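Local atomic coordinates of lipoprotein signal peptidase (Staphylococcus aureus, PDB entry 6RYO), a protein that cleaves signal peptides from bacterial prolipoproteins as a membrane-embedded aspartic peptidase, during lipoprotein biosynthesis. Residues A[28-33]-A[115-120]; A[128-133]-A[138-143]; A[47-52]-A[155-160]. All blocks are in the same frame, centred on the assembly; numbering follows the deposited sequence.

Contact 1 of 3, residues A[28-33]-A[115-120]; sequences KYFIGT and FMQVAI. With OLC ((2R)-2,3-dihydroxypropyl (9Z)-octadec-9-enoate), chain D.
The N-terminal entry into helix 31-55 is clasped by the side-chain amide of Q117, from helix 114-137. Two hydrogen bonds form the clasp. F30 N donates to Q117 OE1 at 2.7 Å, in the carbonyl plane and on a lone pair, with a C=O...N angle of 131°. Q117 NE2 gives a proton to K28 O at 3.1 Å, and this oxygen lies in the amide plane. The amide therefore uses both ends on one short run of backbone, which fixes its rotation. NE2 has a further acceptor in A110 O, before helix 114-137. The Q117 chain is extended beyond CG (chi2 -178°), and this carries the amide across to the other segment.

F30 holds the N-cap position and is the centre of an inverse gamma turn, closed by a weak bond from I31 N to Y29 O. Its ring presents an edge to Q117 OE1, with CD1 3.5 Å from that oxygen, and the ring and amide planes stand 60° apart. Y29 has its CD1 4.0 Å from Q117 NE2. Its hydroxyl is hydrogen-bonded to I107 O, at the end of helix 87-108.

Another side of the same turn of helix 114-137 meets a monoolein molecule. The lipid's O23 sits in plane at the edge of the F115 ring, 3.3 Å from F115 CD2. Its O19 is 3.4 Å from V118 CG1.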
loop_
_atom_site.group_PDB
_atom_site.type_symbol
_atom_site.label_atom_id
_atom_site.label_comp_id
_atom_site.label_asym_id
_atom_site.label_seq_id
_atom_site.Cartn_x
_atom_site.Cartn_y
_atom_site.Cartn_z
ATOM N N LYS A 28 24.118 -1.228 -10.153
ATOM C CA LYS A 28 23.459 0.000 -10.580
ATOM C C LYS A 28 21.986 -0.012 -10.192
ATOM O O LYS A 28 21.499 0.901 -9.515
ATOM C CB LYS A 28 23.633 0.177 -12.091
ATOM C CG LYS A 28 23.286 1.563 -12.613
ATOM C CD LYS A 28 23.658 1.707 -14.081
ATOM C CE LYS A 28 23.431 3.129 -14.572
ATOM N NZ LYS A 28 23.838 3.311 -15.995
ATOM N N TYR A 29 21.259 -1.045 -10.615
ATOM C CA TYR A 29 19.863 -1.238 -10.246
ATOM C C TYR A 29 19.715 -2.604 -9.597
ATOM O O TYR A 29 19.981 -3.629 -10.235
ATOM C CB TYR A 29 18.944 -1.127 -11.464
ATOM C CG TYR A 29 19.081 0.167 -12.228
ATOM C CD1 TYR A 29 18.671 1.370 -11.671
ATOM C CD2 TYR A 29 19.607 0.181 -13.512
ATOM C CE1 TYR A 29 18.791 2.554 -12.368
ATOM C CE2 TYR A 29 19.730 1.359 -14.218
ATOM C CZ TYR A 29 19.320 2.543 -13.641
ATOM O OH TYR A 29 19.439 3.721 -14.338
ATOM N N PHE A 30 19.291 -2.619 -8.333
ATOM C CA PHE A 30 19.013 -3.863 -7.612
ATOM C C PHE A 30 17.632 -4.380 -8.024
ATOM O O PHE A 30 16.682 -4.430 -7.240
ATOM C CB PHE A 30 19.101 -3.645 -6.107
ATOM C CG PHE A 30 20.488 -3.334 -5.610
ATOM C CD1 PHE A 30 21.003 -2.051 -5.698
ATOM C CD2 PHE A 30 21.271 -4.326 -5.040
ATOM C CE1 PHE A 30 22.275 -1.764 -5.236
ATOM C CE2 PHE A 30 22.546 -4.043 -4.574
ATOM C CZ PHE A 30 23.047 -2.760 -4.675
ATOM N N ILE A 31 17.539 -4.780 -9.294
ATOM C CA ILE A 31 16.258 -5.221 -9.840
ATOM C C ILE A 31 15.819 -6.539 -9.207
ATOM O O ILE A 31 14.624 -6.764 -8.981
ATOM C CB ILE A 31 16.343 -5.320 -11.374
ATOM C CG1 ILE A 31 15.026 -5.833 -11.960
ATOM C CG2 ILE A 31 17.504 -6.208 -11.788
ATOM C CD1 ILE A 31 15.022 -5.931 -13.469
ATOM N N GLY A 32 16.769 -7.427 -8.905
ATOM C CA GLY A 32 16.407 -8.694 -8.292
ATOM C C GLY A 32 15.793 -8.524 -6.915
ATOM O O GLY A 32 14.792 -9.165 -6.588
ATOM N N THR A 33 16.377 -7.650 -6.095
ATOM C CA THR A 33 15.842 -7.423 -4.755
ATOM C C THR A 33 14.561 -6.598 -4.799
ATOM O O THR A 33 13.616 -6.871 -4.050
ATOM C CB THR A 33 16.891 -6.734 -3.878
ATOM O OG1 THR A 33 18.069 -7.547 -3.798
ATOM C CG2 THR A 33 16.344 -6.508 -2.475
ATOM N N PHE A 115 18.796 1.533 -0.671
ATOM C CA PHE A 115 17.823 2.018 0.305
ATOM C C PHE A 115 16.620 2.659 -0.378
ATOM O O PHE A 115 15.468 2.352 -0.048
ATOM C CB PHE A 115 18.491 3.009 1.259
ATOM C CG PHE A 115 17.555 3.605 2.269
ATOM C CD1 PHE A 115 16.973 4.844 2.050
ATOM C CD2 PHE A 115 17.258 2.930 3.441
ATOM C CE1 PHE A 115 16.113 5.395 2.978
ATOM C CE2 PHE A 115 16.399 3.475 4.374
ATOM C CZ PHE A 115 15.826 4.710 4.142
ATOM N N MET A 116 16.866 3.565 -1.324
ATOM C CA MET A 116 15.760 4.225 -2.009
ATOM C C MET A 116 15.037 3.269 -2.948
ATOM O O MET A 116 13.811 3.341 -3.091
ATOM C CB MET A 116 16.263 5.450 -2.773
ATOM C CG MET A 116 16.558 6.648 -1.890
ATOM S SD MET A 116 16.278 8.212 -2.745
ATOM C CE MET A 116 17.566 8.164 -3.990
ATOM N N GLN A 117 15.782 2.376 -3.607
ATOM C CA GLN A 117 15.154 1.397 -4.489
ATOM C C GLN A 117 14.200 0.490 -3.720
ATOM O O GLN A 117 13.137 0.118 -4.231
ATOM C CB GLN A 117 16.228 0.577 -5.205
ATOM C CG GLN A 117 17.029 1.366 -6.236
ATOM C CD GLN A 117 18.047 0.511 -6.966
ATOM O OE1 GLN A 117 18.007 -0.717 -6.898
ATOM N NE2 GLN A 117 18.968 1.160 -7.669
ATOM N N VAL A 118 14.567 0.115 -2.491
ATOM C CA VAL A 118 13.648 -0.627 -1.630
ATOM C C VAL A 118 12.429 0.226 -1.301
ATOM O O VAL A 118 11.287 -0.252 -1.318
ATOM C CB VAL A 118 14.368 -1.097 -0.352
ATOM C CG1 VAL A 118 13.367 -1.637 0.665
ATOM C CG2 VAL A 118 15.410 -2.154 -0.686
ATOM N N ALA A 119 12.658 1.505 -0.988
ATOM C CA ALA A 119 11.559 2.401 -0.644
ATOM C C ALA A 119 10.605 2.580 -1.818
ATOM O O ALA A 119 9.380 2.527 -1.652
ATOM C CB ALA A 119 12.112 3.748 -0.183
ATOM N N ILE A 120 11.151 2.804 -3.016
ATOM C CA ILE A 120 10.317 2.929 -4.209
ATOM C C ILE A 120 9.519 1.651 -4.436
ATOM O O ILE A 120 8.341 1.694 -4.812
ATOM C CB ILE A 120 11.185 3.286 -5.431
ATOM C CG1 ILE A 120 11.861 4.644 -5.229
ATOM C CG2 ILE A 120 10.351 3.291 -6.700
ATOM C CD1 ILE A 120 12.807 5.025 -6.342
HETATM C C10 OLC D . 6.567 -3.655 10.594
HETATM C C9 OLC D . 7.434 -3.782 9.610
HETATM C C11 OLC D . 6.860 -2.711 11.758
HETATM C C8 OLC D . 8.737 -2.986 9.636
HETATM C C24 OLC D . 19.492 -2.195 2.661
HETATM C C7 OLC D . 9.320 -2.894 8.228
HETATM C C6 OLC D . 10.410 -1.824 8.206
HETATM C C5 OLC D . 11.162 -1.892 6.880
HETATM C C4 OLC D . 12.517 -1.203 7.024
HETATM C C3 OLC D . 13.578 -2.060 6.339
HETATM C C2 OLC D . 14.861 -1.250 6.161
HETATM C C21 OLC D . 17.265 -1.729 3.681
HETATM C C1 OLC D . 15.220 -1.194 4.677
HETATM C C22 OLC D . 18.665 -1.176 3.438
HETATM O O19 OLC D . 14.435 -1.542 3.859
HETATM O O25 OLC D . 20.763 -1.660 2.418
HETATM O O23 OLC D . 18.573 0.008 2.697
HETATM O O20 OLC D . 16.481 -0.739 4.280
#

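Contact 2 of 3, residues A[128-133]-A[138-143]; sequences LGNFID and GEVVDF
The side chains of D133 and V141 cross at about a right angle, and so do those of N130 and V140. In the first pair a carboxylate meets a strand backbone. V141 N donates to D133 OD2 at 3.2 Å, with a nearly straight N-H...O angle of 173°. The N-H arrives on the anti side of OD2, 27° out of the carboxylate plane. D133 CG lies anti to its own carbonyl carbon, which places OD2 beside V141 N. The other oxygen, OD1, makes a salt bridge with K49 and a hydrogen bond with Q46. The carboxylate is thus held from both of its oxygens, and the nearby lysine would be expected to stabilise its negative charge.

The D133 CB methylene lies against the strand as well, 3.9 Å from V140 CA and 4.1 Å from V140 CG2. In the second pair, V140 CG1 comes within 3.3 Å of N130 OD1, which also accepts a hydrogen bond from K49 NZ. N130 ND2 is hydrogen-bonded to D160 and to the backbone of the bound peptide.

G138 leaves helix 114-137 with a positive phi, and the chain turns back into strand 140-146. The axes of 128-133 and 140-143 approach to 8.0 Å at an angle of 118°. The strand is an outer one of the antiparallel sheet and pairs with strand 69-76. It carries D142, a predicted catalytic aspartate. K49 of helix 31-55 touches V141, and D160 of helix 158-174 touches D142.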
loop_
_atom_site.group_PDB
_atom_site.type_symbol
_atom_site.label_atom_id
_atom_site.label_comp_id
_atom_site.label_asym_id
_atom_site.label_seq_id
_atom_site.Cartn_x
_atom_site.Cartn_y
_atom_site.Cartn_z
ATOM N N LEU A 128 0.155 -0.669 -6.241
ATOM C CA LEU A 128 -0.365 -1.698 -7.139
ATOM C C LEU A 128 -1.374 -2.600 -6.432
ATOM O O LEU A 128 -2.376 -3.009 -7.033
ATOM C CB LEU A 128 0.791 -2.524 -7.709
ATOM C CG LEU A 128 0.431 -3.612 -8.723
ATOM C CD1 LEU A 128 -0.435 -3.044 -9.842
ATOM C CD2 LEU A 128 1.696 -4.236 -9.287
ATOM N N GLY A 129 -1.118 -2.931 -5.161
ATOM C CA GLY A 129 -2.036 -3.788 -4.426
ATOM C C GLY A 129 -3.435 -3.206 -4.339
ATOM O O GLY A 129 -4.427 -3.906 -4.563
ATOM N N ASN A 130 -3.533 -1.914 -4.002
ATOM C CA ASN A 130 -4.832 -1.249 -4.015
ATOM C C ASN A 130 -5.356 -1.075 -5.435
ATOM O O ASN A 130 -6.572 -1.094 -5.656
ATOM C CB ASN A 130 -4.740 0.109 -3.316
ATOM C CG ASN A 130 -4.713 -0.010 -1.806
ATOM O OD1 ASN A 130 -5.234 -0.970 -1.241
ATOM N ND2 ASN A 130 -4.098 0.966 -1.144
ATOM N N PHE A 131 -4.454 -0.907 -6.405
ATOM C CA PHE A 131 -4.868 -0.727 -7.792
ATOM C C PHE A 131 -5.636 -1.938 -8.304
ATOM O O PHE A 131 -6.616 -1.793 -9.044
ATOM C CB PHE A 131 -3.642 -0.451 -8.666
ATOM C CG PHE A 131 -3.952 -0.308 -10.131
ATOM C CD1 PHE A 131 -4.494 0.866 -10.629
ATOM C CD2 PHE A 131 -3.687 -1.343 -11.011
ATOM C CE1 PHE A 131 -4.774 1.000 -11.979
ATOM C CE2 PHE A 131 -3.963 -1.215 -12.360
ATOM C CZ PHE A 131 -4.506 -0.042 -12.845
ATOM N N ILE A 132 -5.208 -3.142 -7.918
ATOM C CA ILE A 132 -5.897 -4.356 -8.345
ATOM C C ILE A 132 -7.305 -4.402 -7.764
ATOM O O ILE A 132 -8.256 -4.824 -8.433
ATOM C CB ILE A 132 -5.076 -5.598 -7.947
ATOM C CG1 ILE A 132 -3.678 -5.529 -8.561
ATOM C CG2 ILE A 132 -5.787 -6.876 -8.376
ATOM C CD1 ILE A 132 -2.736 -6.607 -8.067
ATOM N N ASP A 133 -7.458 -3.968 -6.511
ATOM C CA ASP A 133 -8.770 -3.986 -5.874
ATOM C C ASP A 133 -9.757 -3.087 -6.608
ATOM O O ASP A 133 -10.910 -3.471 -6.832
ATOM C CB ASP A 133 -8.644 -3.566 -4.410
ATOM C CG ASP A 133 -8.051 -4.655 -3.538
ATOM O OD1 ASP A 133 -6.945 -5.144 -3.854
ATOM O OD2 ASP A 133 -8.690 -5.020 -2.527
ATOM N N GLY A 138 -13.890 -2.203 -7.992
ATOM C CA GLY A 138 -14.315 -0.845 -7.717
ATOM C C GLY A 138 -14.270 -0.456 -6.260
ATOM O O GLY A 138 -14.813 0.589 -5.893
ATOM N N GLU A 139 -13.643 -1.270 -5.414
ATOM C CA GLU A 139 -13.526 -1.004 -3.989
ATOM C C GLU A 139 -12.155 -1.477 -3.528
ATOM O O GLU A 139 -11.361 -1.998 -4.316
ATOM C CB GLU A 139 -14.641 -1.696 -3.193
ATOM C CG GLU A 139 -16.030 -1.161 -3.465
ATOM C CD GLU A 139 -17.113 -2.013 -2.839
ATOM O OE1 GLU A 139 -16.803 -3.130 -2.372
ATOM O OE2 GLU A 139 -18.275 -1.558 -2.819
ATOM N N VAL A 140 -11.874 -1.290 -2.241
ATOM C CA VAL A 140 -10.629 -1.740 -1.630
ATOM C C VAL A 140 -10.969 -2.462 -0.336
ATOM O O VAL A 140 -11.730 -1.941 0.487
ATOM C CB VAL A 140 -9.664 -0.569 -1.361
ATOM C CG1 VAL A 140 -8.460 -1.044 -0.567
ATOM C CG2 VAL A 140 -9.212 0.061 -2.668
ATOM N N VAL A 141 -10.407 -3.655 -0.155
ATOM C CA VAL A 141 -10.639 -4.438 1.055
ATOM C C VAL A 141 -9.771 -3.882 2.176
ATOM O O VAL A 141 -8.542 -3.842 2.062
ATOM C CB VAL A 141 -10.348 -5.926 0.819
ATOM C CG1 VAL A 141 -10.345 -6.691 2.143
ATOM C CG2 VAL A 141 -11.371 -6.511 -0.133
ATOM N N ASP A 142 -10.410 -3.448 3.258
ATOM C CA ASP A 142 -9.724 -2.960 4.446
ATOM C C ASP A 142 -10.095 -3.843 5.627
ATOM O O ASP A 142 -11.282 -4.094 5.866
ATOM C CB ASP A 142 -10.092 -1.507 4.736
ATOM C CG ASP A 142 -9.513 -0.545 3.724
ATOM O OD1 ASP A 142 -8.438 -0.842 3.159
ATOM O OD2 ASP A 142 -10.129 0.517 3.500
ATOM N N PHE A 143 -9.085 -4.317 6.360
ATOM C CA PHE A 143 -9.341 -5.212 7.487
ATOM C C PHE A 143 -8.543 -4.911 8.748
ATOM O O PHE A 143 -8.912 -5.423 9.810
ATOM C CB PHE A 143 -9.084 -6.669 7.080
ATOM C CG PHE A 143 -7.710 -6.910 6.520
ATOM C CD1 PHE A 143 -7.456 -6.739 5.168
ATOM C CD2 PHE A 143 -6.674 -7.315 7.343
ATOM C CE1 PHE A 143 -6.195 -6.962 4.650
ATOM C CE2 PHE A 143 -5.408 -7.541 6.830
ATOM C CZ PHE A 143 -5.171 -7.363 5.481
#

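Contact 3 of 3, residues A[47-52]-A[155-160]; sequences VTKYII and IFNIAD. With OLC ((2R)-2,3-dihydroxypropyl (9Z)-octadec-9-enoate), chain B; OLC ((2R)-2,3-dihydroxypropyl (9Z)-octadec-9-enoate), chain G; OLC ((2R)-2,3-dihydroxypropyl (9Z)-octadec-9-enoate), chain C.
Van der Waals contacts alone join K49 and T48 to the start of helix 158-174. K49 CE lies 3.3 Å from N157 ND2, and K49 NZ passes 4.1 Å from A159 CB. T48 OG1 meets I158 CG1 at 3.7 Å, the two side chains crossing at about a right angle.

The polar atoms here have other partners. Besides D133, the ammonium of K49 has a salt bridge to D45, while T48 OG1 is bonded back to F44 O. N157 ND2 is held by V141 O.

Three monoolein molecules touch the two segments. A methylene of one, C4, lies 3.4 Å above the centre of the F156 ring, and its O19 is 3.9 Å from D160 CB. A second runs past I52, whose CD1 is 3.6 Å from its C4. A third touches I158 CD1.

Hydrogen bonds within 155-160 set the helix start. D160 N donates to N157 OD1 at 2.9 Å, nearly in line with the side-chain C=O (172°). N157 N returns a bond to D160 OD2 at 3.3 Å. The pair is a capping box. It probably helps to orient D160, as does N130. D160 and D142 are predicted to form the catalytic aspartate pair of this peptidase family.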
loop_
_atom_site.group_PDB
_atom_site.type_symbol
_atom_site.label_atom_id
_atom_site.label_comp_id
_atom_site.label_asym_id
_atom_site.label_seq_id
_atom_site.Cartn_x
_atom_site.Cartn_y
_atom_site.Cartn_z
ATOM N N VAL A 47 -3.500 -11.819 -0.847
ATOM C CA VAL A 47 -3.961 -13.014 -0.146
ATOM C C VAL A 47 -4.765 -12.629 1.092
ATOM O O VAL A 47 -5.896 -13.089 1.280
ATOM C CB VAL A 47 -2.774 -13.927 0.209
ATOM C CG1 VAL A 47 -3.188 -14.949 1.252
ATOM C CG2 VAL A 47 -2.255 -14.631 -1.042
ATOM N N THR A 48 -4.202 -11.764 1.941
ATOM C CA THR A 48 -4.891 -11.363 3.166
ATOM C C THR A 48 -6.222 -10.687 2.857
ATOM O O THR A 48 -7.236 -10.963 3.511
ATOM C CB THR A 48 -4.002 -10.433 3.993
ATOM O OG1 THR A 48 -3.469 -9.405 3.149
ATOM C CG2 THR A 48 -2.863 -11.213 4.637
ATOM N N LYS A 49 -6.231 -9.780 1.875
ATOM C CA LYS A 49 -7.485 -9.179 1.426
ATOM C C LYS A 49 -8.500 -10.244 1.036
ATOM O O LYS A 49 -9.683 -10.145 1.383
ATOM C CB LYS A 49 -7.227 -8.248 0.241
ATOM C CG LYS A 49 -6.704 -6.869 0.598
ATOM C CD LYS A 49 -6.282 -6.128 -0.657
ATOM C CE LYS A 49 -6.027 -4.657 -0.384
ATOM N NZ LYS A 49 -5.497 -3.962 -1.588
ATOM N N TYR A 50 -8.053 -11.274 0.315
ATOM C CA TYR A 50 -8.966 -12.306 -0.160
ATOM C C TYR A 50 -9.435 -13.216 0.967
ATOM O O TYR A 50 -10.577 -13.687 0.942
ATOM C CB TYR A 50 -8.297 -13.127 -1.262
ATOM C CG TYR A 50 -9.151 -14.259 -1.784
ATOM C CD1 TYR A 50 -8.967 -15.560 -1.333
ATOM C CD2 TYR A 50 -10.145 -14.026 -2.724
ATOM C CE1 TYR A 50 -9.747 -16.598 -1.808
ATOM C CE2 TYR A 50 -10.930 -15.057 -3.205
ATOM C CZ TYR A 50 -10.726 -16.341 -2.744
ATOM O OH TYR A 50 -11.508 -17.369 -3.221
ATOM N N ILE A 51 -8.573 -13.488 1.949
ATOM C CA ILE A 51 -8.977 -14.331 3.070
ATOM C C ILE A 51 -10.108 -13.670 3.848
ATOM O O ILE A 51 -11.079 -14.328 4.241
ATOM C CB ILE A 51 -7.769 -14.641 3.976
ATOM C CG1 ILE A 51 -6.651 -15.319 3.183
ATOM C CG2 ILE A 51 -8.189 -15.514 5.144
ATOM C CD1 ILE A 51 -7.092 -16.528 2.396
ATOM N N ILE A 52 -10.012 -12.354 4.060
ATOM C CA ILE A 52 -11.051 -11.632 4.788
ATOM C C ILE A 52 -12.351 -11.613 3.993
ATOM O O ILE A 52 -13.446 -11.703 4.563
ATOM C CB ILE A 52 -10.574 -10.205 5.121
ATOM C CG1 ILE A 52 -9.233 -10.248 5.852
ATOM C CG2 ILE A 52 -11.614 -9.474 5.954
ATOM C CD1 ILE A 52 -9.229 -11.160 7.046
ATOM N N ILE A 155 -9.714 1.954 8.914
ATOM C CA ILE A 155 -9.314 0.571 8.689
ATOM C C ILE A 155 -8.496 0.506 7.406
ATOM O O ILE A 155 -8.952 0.940 6.342
ATOM C CB ILE A 155 -10.542 -0.347 8.620
ATOM C CG1 ILE A 155 -11.440 -0.124 9.839
ATOM C CG2 ILE A 155 -10.122 -1.804 8.538
ATOM C CD1 ILE A 155 -12.748 -0.887 9.793
ATOM N N PHE A 156 -7.280 -0.027 7.501
ATOM C CA PHE A 156 -6.370 -0.094 6.363
ATOM C C PHE A 156 -5.943 -1.542 6.114
ATOM O O PHE A 156 -6.466 -2.478 6.723
ATOM C CB PHE A 156 -5.164 0.826 6.577
ATOM C CG PHE A 156 -4.349 0.495 7.796
ATOM C CD1 PHE A 156 -4.714 0.977 9.043
ATOM C CD2 PHE A 156 -3.205 -0.279 7.692
ATOM C CE1 PHE A 156 -3.961 0.682 10.163
ATOM C CE2 PHE A 156 -2.448 -0.576 8.807
ATOM C CZ PHE A 156 -2.826 -0.091 10.044
ATOM N N ASN A 157 -4.986 -1.719 5.205
ATOM C CA ASN A 157 -4.567 -3.045 4.767
ATOM C C ASN A 157 -3.053 -3.051 4.577
ATOM O O ASN A 157 -2.352 -2.103 4.944
ATOM C CB ASN A 157 -5.319 -3.445 3.491
ATOM C CG ASN A 157 -5.258 -2.373 2.416
ATOM O OD1 ASN A 157 -4.233 -1.719 2.230
ATOM N ND2 ASN A 157 -6.367 -2.183 1.709
ATOM N N ILE A 158 -2.545 -4.144 4.001
ATOM C CA ILE A 158 -1.108 -4.284 3.788
ATOM C C ILE A 158 -0.616 -3.286 2.744
ATOM O O ILE A 158 0.458 -2.692 2.895
ATOM C CB ILE A 158 -0.770 -5.733 3.392
ATOM C CG1 ILE A 158 -1.237 -6.704 4.479
ATOM C CG2 ILE A 158 0.717 -5.884 3.150
ATOM C CD1 ILE A 158 -0.525 -6.526 5.803
ATOM N N ALA A 159 -1.389 -3.089 1.672
ATOM C CA ALA A 159 -0.997 -2.134 0.637
ATOM C C ALA A 159 -0.851 -0.729 1.208
ATOM O O ALA A 159 0.058 0.017 0.819
ATOM C CB ALA A 159 -2.013 -2.147 -0.504
ATOM N N ASP A 160 -1.736 -0.348 2.131
ATOM C CA ASP A 160 -1.581 0.930 2.817
ATOM C C ASP A 160 -0.331 0.939 3.691
ATOM O O ASP A 160 0.357 1.963 3.793
ATOM C CB ASP A 160 -2.824 1.233 3.654
ATOM C CG ASP A 160 -4.077 1.359 2.814
ATOM O OD1 ASP A 160 -3.988 1.871 1.679
ATOM O OD2 ASP A 160 -5.157 0.943 3.287
HETATM C C10 OLC B . 2.489 -1.585 10.066
HETATM C C9 OLC B . 2.809 -0.489 9.412
HETATM C C11 OLC B . 1.924 -1.496 11.481
HETATM C C8 OLC B . 2.615 0.875 10.071
HETATM C C24 OLC B . -7.884 3.692 5.012
HETATM C C12 OLC B . 0.952 -2.651 11.713
HETATM C C7 OLC B . 2.045 1.866 9.061
HETATM C C13 OLC B . -0.344 -2.108 12.308
HETATM C C6 OLC B . 0.521 1.876 9.163
HETATM C C14 OLC B . -0.882 -3.110 13.327
HETATM C C5 OLC B . -0.032 2.910 8.189
HETATM C C4 OLC B . -1.556 2.838 8.157
HETATM C C3 OLC B . -2.056 3.561 6.909
HETATM C C2 OLC B . -3.455 4.112 7.169
HETATM C C21 OLC B . -5.963 5.247 4.627
HETATM C C1 OLC B . -4.094 4.528 5.848
HETATM C C22 OLC B . -7.040 4.399 3.957
HETATM O O19 OLC B . -3.415 4.830 4.924
HETATM O O25 OLC B . -9.222 3.668 4.592
HETATM O O23 OLC B . -7.868 5.217 3.186
HETATM O O20 OLC B . -5.486 4.542 5.734
HETATM C C10 OLC G . -1.473 -8.163 9.769
HETATM C C9 OLC G . -2.093 -9.003 8.964
HETATM C C11 OLC G . -1.879 -8.037 11.235
HETATM C C8 OLC G . -3.237 -9.882 9.465
HETATM C C24 OLC G . -12.997 -15.649 11.308
HETATM C C12 OLC G . -0.627 -8.032 12.113
HETATM C C7 OLC G . -3.509 -10.981 8.438
HETATM C C13 OLC G . -0.170 -6.596 12.360
HETATM C C6 OLC G . -4.885 -11.602 8.674
HETATM C C5 OLC G . -4.975 -12.917 7.901
HETATM C C4 OLC G . -6.437 -13.313 7.699
HETATM C C3 OLC G . -6.984 -13.964 8.967
HETATM C C2 OLC G . -8.455 -14.324 8.760
HETATM C C21 OLC G . -10.517 -15.936 11.427
HETATM C C1 OLC G . -8.902 -15.286 9.859
HETATM C C22 OLC G . -11.863 -16.657 11.482
HETATM O O19 OLC G . -8.088 -15.881 10.483
HETATM O O25 OLC G . -14.202 -16.227 11.727
HETATM O O23 OLC G . -11.928 -17.613 10.461
HETATM O O20 OLC G . -10.264 -15.474 10.130
HETATM C C18 OLC C . 0.901 -5.596 9.039
HETATM C C10 OLC C . 7.175 -3.707 4.193
HETATM C C9 OLC C . 8.454 -4.005 4.292
HETATM C C17 OLC C . 1.557 -4.447 8.279
HETATM C C11 OLC C . 6.176 -4.746 3.688
HETATM C C8 OLC C . 8.960 -5.393 3.902
HETATM C C24 OLC C . 20.894 -5.491 3.095
HETATM C C16 OLC C . 3.072 -4.618 8.346
HETATM C C12 OLC C . 4.764 -4.335 4.096
HETATM C C7 OLC C . 10.320 -5.654 4.551
HETATM C C15 OLC C . 3.480 -5.736 7.391
HETATM C C13 OLC C . 4.640 -4.445 5.613
HETATM C C6 OLC C . 11.386 -4.757 3.923
HETATM C C14 OLC C . 3.379 -5.232 5.954
HETATM C C5 OLC C . 12.125 -5.518 2.825
HETATM C C4 OLC C . 13.385 -6.168 3.396
HETATM C C3 OLC C . 14.619 -5.472 2.823
HETATM C C2 OLC C . 15.604 -6.520 2.307
HETATM C C21 OLC C . 18.753 -6.700 2.682
HETATM C C1 OLC C . 16.821 -5.820 1.707
HETATM C C22 OLC C . 20.239 -6.644 2.338
HETATM O O19 OLC C . 16.758 -4.675 1.409
HETATM O O25 OLC C . 22.107 -5.165 2.474
HETATM O O23 OLC C . 20.848 -7.853 2.696
HETATM O O20 OLC C . 18.012 -6.527 1.510
#

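How the contacts relate
From the N terminus, the chain enters helix 31-55, which serves two contacts whose centres are about 24 Å apart. Contact 1 joins its first end to 115-120 on helix 114-137, closing a loop that includes the first two strands and helix 87-108. Contact 3 joins its later part to 155-160. These two loops cross, since their segments alternate along the chain. Contact 2 is a short closure between the far part of helix 114-137 and strand 140-146. It follows contact 1 in series and is nested within contact 3. Contacts 2 and 3 touch, bringing strand 140-146, the start of helix 158-174 and later parts of helices 31-55 and 114-137 together with both predicted catalytic aspartates.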